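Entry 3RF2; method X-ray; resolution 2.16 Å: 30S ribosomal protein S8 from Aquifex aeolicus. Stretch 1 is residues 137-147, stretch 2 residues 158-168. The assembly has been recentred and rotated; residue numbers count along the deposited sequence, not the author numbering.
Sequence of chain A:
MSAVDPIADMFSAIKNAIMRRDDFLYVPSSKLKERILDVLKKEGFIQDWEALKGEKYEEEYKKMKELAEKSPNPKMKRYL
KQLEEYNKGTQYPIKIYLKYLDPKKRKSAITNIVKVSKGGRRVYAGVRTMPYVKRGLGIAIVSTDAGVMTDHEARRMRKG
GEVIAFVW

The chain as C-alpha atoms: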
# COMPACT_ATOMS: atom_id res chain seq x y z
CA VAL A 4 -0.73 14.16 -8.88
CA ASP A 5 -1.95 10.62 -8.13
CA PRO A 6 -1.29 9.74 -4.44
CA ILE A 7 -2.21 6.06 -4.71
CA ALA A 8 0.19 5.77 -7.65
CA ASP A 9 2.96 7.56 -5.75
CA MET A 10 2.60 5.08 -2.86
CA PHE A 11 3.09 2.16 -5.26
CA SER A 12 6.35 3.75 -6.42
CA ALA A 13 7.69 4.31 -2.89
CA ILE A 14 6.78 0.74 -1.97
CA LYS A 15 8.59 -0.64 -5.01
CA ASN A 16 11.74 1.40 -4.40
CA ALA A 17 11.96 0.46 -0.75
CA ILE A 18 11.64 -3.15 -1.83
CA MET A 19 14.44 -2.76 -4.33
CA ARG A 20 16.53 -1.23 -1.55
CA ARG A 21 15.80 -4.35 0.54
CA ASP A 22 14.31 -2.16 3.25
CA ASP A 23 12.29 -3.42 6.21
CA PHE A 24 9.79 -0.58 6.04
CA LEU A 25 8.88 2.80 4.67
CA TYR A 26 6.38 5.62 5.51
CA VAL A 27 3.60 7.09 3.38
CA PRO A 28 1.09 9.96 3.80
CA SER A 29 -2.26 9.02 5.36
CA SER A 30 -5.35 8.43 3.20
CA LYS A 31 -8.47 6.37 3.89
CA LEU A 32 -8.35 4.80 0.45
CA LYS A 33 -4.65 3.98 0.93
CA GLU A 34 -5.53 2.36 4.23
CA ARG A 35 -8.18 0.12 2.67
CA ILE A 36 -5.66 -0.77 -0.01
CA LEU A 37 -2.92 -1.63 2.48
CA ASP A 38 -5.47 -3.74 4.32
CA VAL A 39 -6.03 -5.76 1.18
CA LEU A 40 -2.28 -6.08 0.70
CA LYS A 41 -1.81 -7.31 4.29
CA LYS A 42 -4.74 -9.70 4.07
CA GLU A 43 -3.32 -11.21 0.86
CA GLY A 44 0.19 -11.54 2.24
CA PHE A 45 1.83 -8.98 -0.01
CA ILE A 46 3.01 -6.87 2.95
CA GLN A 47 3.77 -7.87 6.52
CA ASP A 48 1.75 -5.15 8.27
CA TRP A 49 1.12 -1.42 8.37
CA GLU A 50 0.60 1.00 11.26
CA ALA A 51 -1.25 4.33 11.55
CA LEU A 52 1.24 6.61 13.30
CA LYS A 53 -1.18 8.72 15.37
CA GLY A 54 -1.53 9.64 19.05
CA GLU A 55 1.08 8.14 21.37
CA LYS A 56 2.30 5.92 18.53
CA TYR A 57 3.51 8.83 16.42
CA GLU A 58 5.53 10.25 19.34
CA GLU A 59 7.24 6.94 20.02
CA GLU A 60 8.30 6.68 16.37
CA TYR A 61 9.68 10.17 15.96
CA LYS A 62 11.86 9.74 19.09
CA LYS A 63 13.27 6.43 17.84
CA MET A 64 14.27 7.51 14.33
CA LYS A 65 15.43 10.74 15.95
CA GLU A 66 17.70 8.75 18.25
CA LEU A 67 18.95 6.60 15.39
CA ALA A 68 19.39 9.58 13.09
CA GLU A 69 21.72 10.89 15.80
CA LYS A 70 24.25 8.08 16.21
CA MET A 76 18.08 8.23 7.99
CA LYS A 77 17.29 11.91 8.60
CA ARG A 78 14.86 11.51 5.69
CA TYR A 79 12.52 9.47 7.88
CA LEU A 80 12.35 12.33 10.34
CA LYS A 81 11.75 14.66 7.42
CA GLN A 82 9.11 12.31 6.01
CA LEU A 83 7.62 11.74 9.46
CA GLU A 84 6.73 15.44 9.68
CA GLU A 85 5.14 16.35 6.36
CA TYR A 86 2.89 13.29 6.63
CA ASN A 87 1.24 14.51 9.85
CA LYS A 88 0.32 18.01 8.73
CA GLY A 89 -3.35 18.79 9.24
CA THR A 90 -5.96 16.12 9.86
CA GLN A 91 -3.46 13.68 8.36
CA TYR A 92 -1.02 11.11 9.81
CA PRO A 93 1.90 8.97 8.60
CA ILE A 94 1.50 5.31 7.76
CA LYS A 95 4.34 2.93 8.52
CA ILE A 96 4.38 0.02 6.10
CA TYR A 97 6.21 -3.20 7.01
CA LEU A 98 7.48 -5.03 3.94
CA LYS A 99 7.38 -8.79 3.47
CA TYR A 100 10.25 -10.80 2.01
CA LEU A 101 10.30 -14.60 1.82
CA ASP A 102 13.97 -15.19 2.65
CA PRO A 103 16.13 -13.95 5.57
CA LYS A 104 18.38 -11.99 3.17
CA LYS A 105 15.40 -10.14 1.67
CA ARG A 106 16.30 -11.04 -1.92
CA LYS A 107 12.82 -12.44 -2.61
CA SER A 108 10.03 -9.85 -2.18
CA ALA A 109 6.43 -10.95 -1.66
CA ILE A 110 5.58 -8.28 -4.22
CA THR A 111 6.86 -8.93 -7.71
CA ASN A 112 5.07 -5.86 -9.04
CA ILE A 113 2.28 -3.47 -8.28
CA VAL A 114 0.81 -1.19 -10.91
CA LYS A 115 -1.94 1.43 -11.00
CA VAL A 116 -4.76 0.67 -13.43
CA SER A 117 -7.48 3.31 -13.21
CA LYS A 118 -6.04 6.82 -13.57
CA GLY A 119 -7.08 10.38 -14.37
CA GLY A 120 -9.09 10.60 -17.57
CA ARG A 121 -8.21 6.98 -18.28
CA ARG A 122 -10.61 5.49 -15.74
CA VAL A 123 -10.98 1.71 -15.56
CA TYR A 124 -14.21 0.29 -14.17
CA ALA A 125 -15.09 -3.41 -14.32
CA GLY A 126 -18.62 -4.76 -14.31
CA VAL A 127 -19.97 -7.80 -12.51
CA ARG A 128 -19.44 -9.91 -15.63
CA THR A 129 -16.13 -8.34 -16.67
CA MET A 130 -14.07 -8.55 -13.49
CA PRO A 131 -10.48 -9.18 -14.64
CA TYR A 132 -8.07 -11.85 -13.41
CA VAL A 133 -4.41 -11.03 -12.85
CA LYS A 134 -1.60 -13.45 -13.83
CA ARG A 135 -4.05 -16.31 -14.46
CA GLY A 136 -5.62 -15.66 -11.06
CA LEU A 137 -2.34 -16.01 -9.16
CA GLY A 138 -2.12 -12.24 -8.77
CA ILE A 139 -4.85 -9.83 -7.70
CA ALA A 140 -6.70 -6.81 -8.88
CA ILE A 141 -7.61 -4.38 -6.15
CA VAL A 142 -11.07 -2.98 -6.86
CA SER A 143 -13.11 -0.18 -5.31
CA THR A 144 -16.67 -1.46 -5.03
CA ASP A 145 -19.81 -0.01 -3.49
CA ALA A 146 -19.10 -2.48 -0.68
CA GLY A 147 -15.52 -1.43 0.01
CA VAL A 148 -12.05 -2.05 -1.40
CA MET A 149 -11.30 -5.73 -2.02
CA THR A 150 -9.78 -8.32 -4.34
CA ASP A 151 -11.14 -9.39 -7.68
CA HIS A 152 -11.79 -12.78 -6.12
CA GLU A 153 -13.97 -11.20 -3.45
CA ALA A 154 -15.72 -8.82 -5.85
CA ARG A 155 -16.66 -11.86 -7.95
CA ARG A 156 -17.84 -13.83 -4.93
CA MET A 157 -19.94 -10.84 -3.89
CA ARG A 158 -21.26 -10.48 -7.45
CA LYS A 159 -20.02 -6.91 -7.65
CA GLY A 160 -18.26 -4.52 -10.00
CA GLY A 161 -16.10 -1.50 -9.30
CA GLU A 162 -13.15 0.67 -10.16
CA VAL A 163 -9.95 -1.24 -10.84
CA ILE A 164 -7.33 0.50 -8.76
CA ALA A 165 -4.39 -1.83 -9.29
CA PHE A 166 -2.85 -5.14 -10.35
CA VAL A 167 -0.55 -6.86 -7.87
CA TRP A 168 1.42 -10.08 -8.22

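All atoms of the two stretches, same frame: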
# COMPACT_ATOMS: atom_id res chain seq x y z
N LEU A 137 -3.37 -15.89 -10.19
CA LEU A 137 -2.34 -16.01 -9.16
C LEU A 137 -1.97 -14.66 -8.56
O LEU A 137 -1.40 -14.61 -7.47
CB LEU A 137 -1.08 -16.64 -9.74
CG LEU A 137 -1.19 -18.12 -10.11
CD1 LEU A 137 0.20 -18.74 -10.25
CD2 LEU A 137 -1.98 -18.83 -9.04
N GLY A 138 -2.27 -13.58 -9.29
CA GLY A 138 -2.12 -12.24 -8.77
C GLY A 138 -3.49 -11.70 -8.37
O GLY A 138 -4.48 -12.44 -8.35
N ILE A 139 -3.56 -10.42 -8.04
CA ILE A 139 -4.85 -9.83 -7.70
C ILE A 139 -5.05 -8.50 -8.37
O ILE A 139 -4.10 -7.78 -8.67
CB ILE A 139 -4.98 -9.57 -6.19
CG1 ILE A 139 -3.96 -8.53 -5.73
CG2 ILE A 139 -4.85 -10.87 -5.38
CD1 ILE A 139 -4.08 -8.20 -4.22
N ALA A 140 -6.32 -8.17 -8.60
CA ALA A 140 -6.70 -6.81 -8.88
C ALA A 140 -7.28 -6.29 -7.58
O ALA A 140 -8.00 -7.00 -6.88
CB ALA A 140 -7.75 -6.74 -9.98
N ILE A 141 -6.95 -5.04 -7.25
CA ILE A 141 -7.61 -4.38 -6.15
C ILE A 141 -8.69 -3.46 -6.72
O ILE A 141 -8.39 -2.61 -7.56
CB ILE A 141 -6.61 -3.59 -5.29
CG1 ILE A 141 -5.62 -4.56 -4.61
CG2 ILE A 141 -7.35 -2.74 -4.29
CD1 ILE A 141 -4.42 -3.89 -4.01
N VAL A 142 -9.93 -3.65 -6.26
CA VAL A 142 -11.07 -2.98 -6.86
C VAL A 142 -11.91 -2.22 -5.84
O VAL A 142 -12.28 -2.77 -4.80
CB VAL A 142 -11.99 -3.98 -7.58
CG1 VAL A 142 -11.22 -4.72 -8.67
CG2 VAL A 142 -12.57 -4.95 -6.60
N SER A 143 -12.24 -0.97 -6.16
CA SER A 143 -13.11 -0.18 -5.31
C SER A 143 -14.57 -0.41 -5.66
O SER A 143 -15.03 0.02 -6.72
CB SER A 143 -12.77 1.31 -5.45
OG SER A 143 -13.66 2.10 -4.68
N THR A 144 -15.28 -1.11 -4.78
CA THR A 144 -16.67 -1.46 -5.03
C THR A 144 -17.58 -0.61 -4.17
O THR A 144 -17.12 0.18 -3.34
CB THR A 144 -16.96 -2.92 -4.68
OG1 THR A 144 -17.25 -3.02 -3.28
CG2 THR A 144 -15.78 -3.81 -5.02
N ASP A 145 -18.89 -0.76 -4.34
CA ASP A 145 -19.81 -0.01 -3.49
C ASP A 145 -19.94 -0.72 -2.14
O ASP A 145 -20.76 -0.34 -1.30
CB ASP A 145 -21.17 0.18 -4.17
CG ASP A 145 -21.96 -1.12 -4.30
OD1 ASP A 145 -21.51 -2.17 -3.80
OD2 ASP A 145 -23.05 -1.08 -4.91
N ALA A 146 -19.12 -1.75 -1.94
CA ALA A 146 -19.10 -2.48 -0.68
C ALA A 146 -17.72 -2.45 -0.04
O ALA A 146 -17.43 -3.24 0.86
CB ALA A 146 -19.56 -3.91 -0.90
N GLY A 147 -16.88 -1.53 -0.50
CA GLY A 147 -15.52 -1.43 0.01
C GLY A 147 -14.47 -1.91 -0.98
O GLY A 147 -14.78 -2.39 -2.07
N ARG A 158 -20.53 -10.89 -6.26
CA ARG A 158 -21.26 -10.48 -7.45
C ARG A 158 -21.28 -8.96 -7.56
O ARG A 158 -22.34 -8.35 -7.66
CB ARG A 158 -22.69 -11.03 -7.42
CG ARG A 158 -22.84 -12.42 -8.05
CD ARG A 158 -23.50 -13.39 -7.08
NE ARG A 158 -24.67 -12.80 -6.44
CZ ARG A 158 -25.06 -13.07 -5.20
NH1 ARG A 158 -24.37 -13.92 -4.45
NH2 ARG A 158 -26.14 -12.49 -4.70
N LYS A 159 -20.10 -8.35 -7.55
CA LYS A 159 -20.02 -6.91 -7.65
C LYS A 159 -19.01 -6.43 -8.70
O LYS A 159 -18.10 -7.16 -9.09
CB LYS A 159 -19.73 -6.29 -6.29
CG LYS A 159 -20.88 -6.45 -5.31
CD LYS A 159 -20.73 -5.57 -4.08
CE LYS A 159 -21.98 -5.64 -3.22
NZ LYS A 159 -23.21 -5.28 -3.99
N GLY A 160 -19.21 -5.19 -9.14
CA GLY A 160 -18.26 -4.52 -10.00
C GLY A 160 -17.60 -3.38 -9.26
O GLY A 160 -17.81 -3.21 -8.05
N GLY A 161 -16.80 -2.59 -9.96
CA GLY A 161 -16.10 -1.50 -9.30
C GLY A 161 -14.94 -0.95 -10.09
O GLY A 161 -14.63 -1.42 -11.18
N GLU A 162 -14.30 0.07 -9.53
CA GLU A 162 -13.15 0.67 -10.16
C GLU A 162 -11.90 -0.17 -9.92
O GLU A 162 -11.64 -0.59 -8.80
CB GLU A 162 -12.94 2.09 -9.65
CG GLU A 162 -11.83 2.85 -10.35
CD GLU A 162 -11.67 4.26 -9.83
OE1 GLU A 162 -12.15 4.53 -8.70
OE2 GLU A 162 -11.07 5.11 -10.54
N VAL A 163 -11.15 -0.43 -10.98
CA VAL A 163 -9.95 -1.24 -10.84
C VAL A 163 -8.78 -0.35 -10.50
O VAL A 163 -8.23 0.33 -11.38
CB VAL A 163 -9.62 -2.02 -12.12
CG1 VAL A 163 -8.45 -2.96 -11.86
CG2 VAL A 163 -10.85 -2.78 -12.63
N ILE A 164 -8.40 -0.36 -9.23
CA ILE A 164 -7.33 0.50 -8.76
C ILE A 164 -5.95 0.01 -9.16
O ILE A 164 -5.08 0.81 -9.49
CB ILE A 164 -7.38 0.69 -7.23
CG1 ILE A 164 -8.72 1.29 -6.81
CG2 ILE A 164 -6.26 1.59 -6.76
CD1 ILE A 164 -8.87 1.43 -5.32
N ALA A 165 -5.74 -1.32 -9.13
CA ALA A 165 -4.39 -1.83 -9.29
C ALA A 165 -4.32 -3.33 -9.60
O ALA A 165 -5.22 -4.09 -9.24
CB ALA A 165 -3.57 -1.53 -8.01
N PHE A 166 -3.23 -3.74 -10.23
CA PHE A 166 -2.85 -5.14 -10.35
C PHE A 166 -1.66 -5.40 -9.45
O PHE A 166 -0.73 -4.61 -9.40
CB PHE A 166 -2.44 -5.47 -11.79
CG PHE A 166 -3.59 -5.67 -12.73
CD1 PHE A 166 -4.87 -5.27 -12.38
CD2 PHE A 166 -3.39 -6.29 -13.96
CE1 PHE A 166 -5.93 -5.47 -13.25
CE2 PHE A 166 -4.44 -6.49 -14.83
CZ PHE A 166 -5.72 -6.07 -14.47
N VAL A 167 -1.67 -6.52 -8.73
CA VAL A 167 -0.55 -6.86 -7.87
C VAL A 167 -0.24 -8.32 -8.07
O VAL A 167 -1.16 -9.14 -8.17
CB VAL A 167 -0.90 -6.66 -6.40
CG1 VAL A 167 0.36 -6.82 -5.50
CG2 VAL A 167 -1.57 -5.32 -6.19
N TRP A 168 1.04 -8.67 -8.12
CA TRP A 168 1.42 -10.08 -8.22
C TRP A 168 2.84 -10.36 -7.70
O TRP A 168 3.53 -9.43 -7.28
CB TRP A 168 1.25 -10.59 -9.66
CG TRP A 168 2.23 -10.04 -10.67
CD1 TRP A 168 3.40 -10.63 -11.08
CD2 TRP A 168 2.11 -8.82 -11.41
NE1 TRP A 168 4.01 -9.85 -12.03
CE2 TRP A 168 3.25 -8.73 -12.25
CE3 TRP A 168 1.16 -7.80 -11.46
CZ2 TRP A 168 3.47 -7.66 -13.11
CZ3 TRP A 168 1.38 -6.71 -12.32
CH2 TRP A 168 2.53 -6.65 -13.12

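Strands 139-144 and 161-167 run antiparallel, their N-to-C directions 146° apart and their axes 4.3 Å apart at closest approach; together the two stretches bury 724 Å². I139 and V167 form a hydrogen-bonded pair closed from both sides, I139 N to V167 O at 2.7 Å and V167 N to I139 O at 2.7 Å, both nearly linear. A140 and F166 form the next, non-hydrogen-bonded pair, where CA-H groups point at carbonyls instead: A140 CA lies 3.1 Å from A165 O, and F166 CA 3.4 Å from I139 O. I141 N then donates to A165 O at 2.8 Å.

Here the register slips by one residue in a beta bulge. I141 O accepts from two successive amides, I164 N at 2.8 Å and, more weakly, A165 N at 3.3 Å, so that I164 is the extra residue and V142 pairs with V163. The backbone of I164, at phi/psi -76/-38, departs from extended strand geometry. Regular pairing resumes with S143 N to E162 O at 2.7 Å and E162 N to S143 O at 2.9 Å, while V142 CA sits 3.1 Å from E162 O.

Close backbones leave little room at two glycines. A CB on G138 would clash with V167 O and W168 CB; one on G161 would clash with S143 O, and the phi/psi of G161, 163/179, by themselves call for glycine.

Side chains alternate between the two faces of the sheet. On one, I139 and I141 both pack against V167: I139 CG1 meets V167 CB at 3.6 Å and I141 CD1 meets V167 CG2 at 3.9 Å, an apolar cluster of buried residues. S143 lies on this face too, its CB 3.9 Å from CD1 of I164, the bulge residue, whose CA-to-CB bond points toward the first stretch. The other face carries A140, V142, V163 and F166. The small A140 CB contacts both V163 CG1 at 4.3 Å and F166 CE1 at 4.0 Å, meeting the ring obliquely; V142 CG1 lies a looser 4.4 Å from V163 CG2.

At the end of its strand, from T144 to G147, the first stretch turns back on itself. T144 OG1 accepts from A146 N at 2.6 Å and donates to G147 O at 2.8 Å, and T144 N also bonds G147 O at 3.0 Å. K159 reaches this turn with its long side chain: its NZ forms a salt bridge with D145 OD1 at 3.5 Å, pairing opposite charges, while its aliphatic CE packs 3.8 Å from A146 CB.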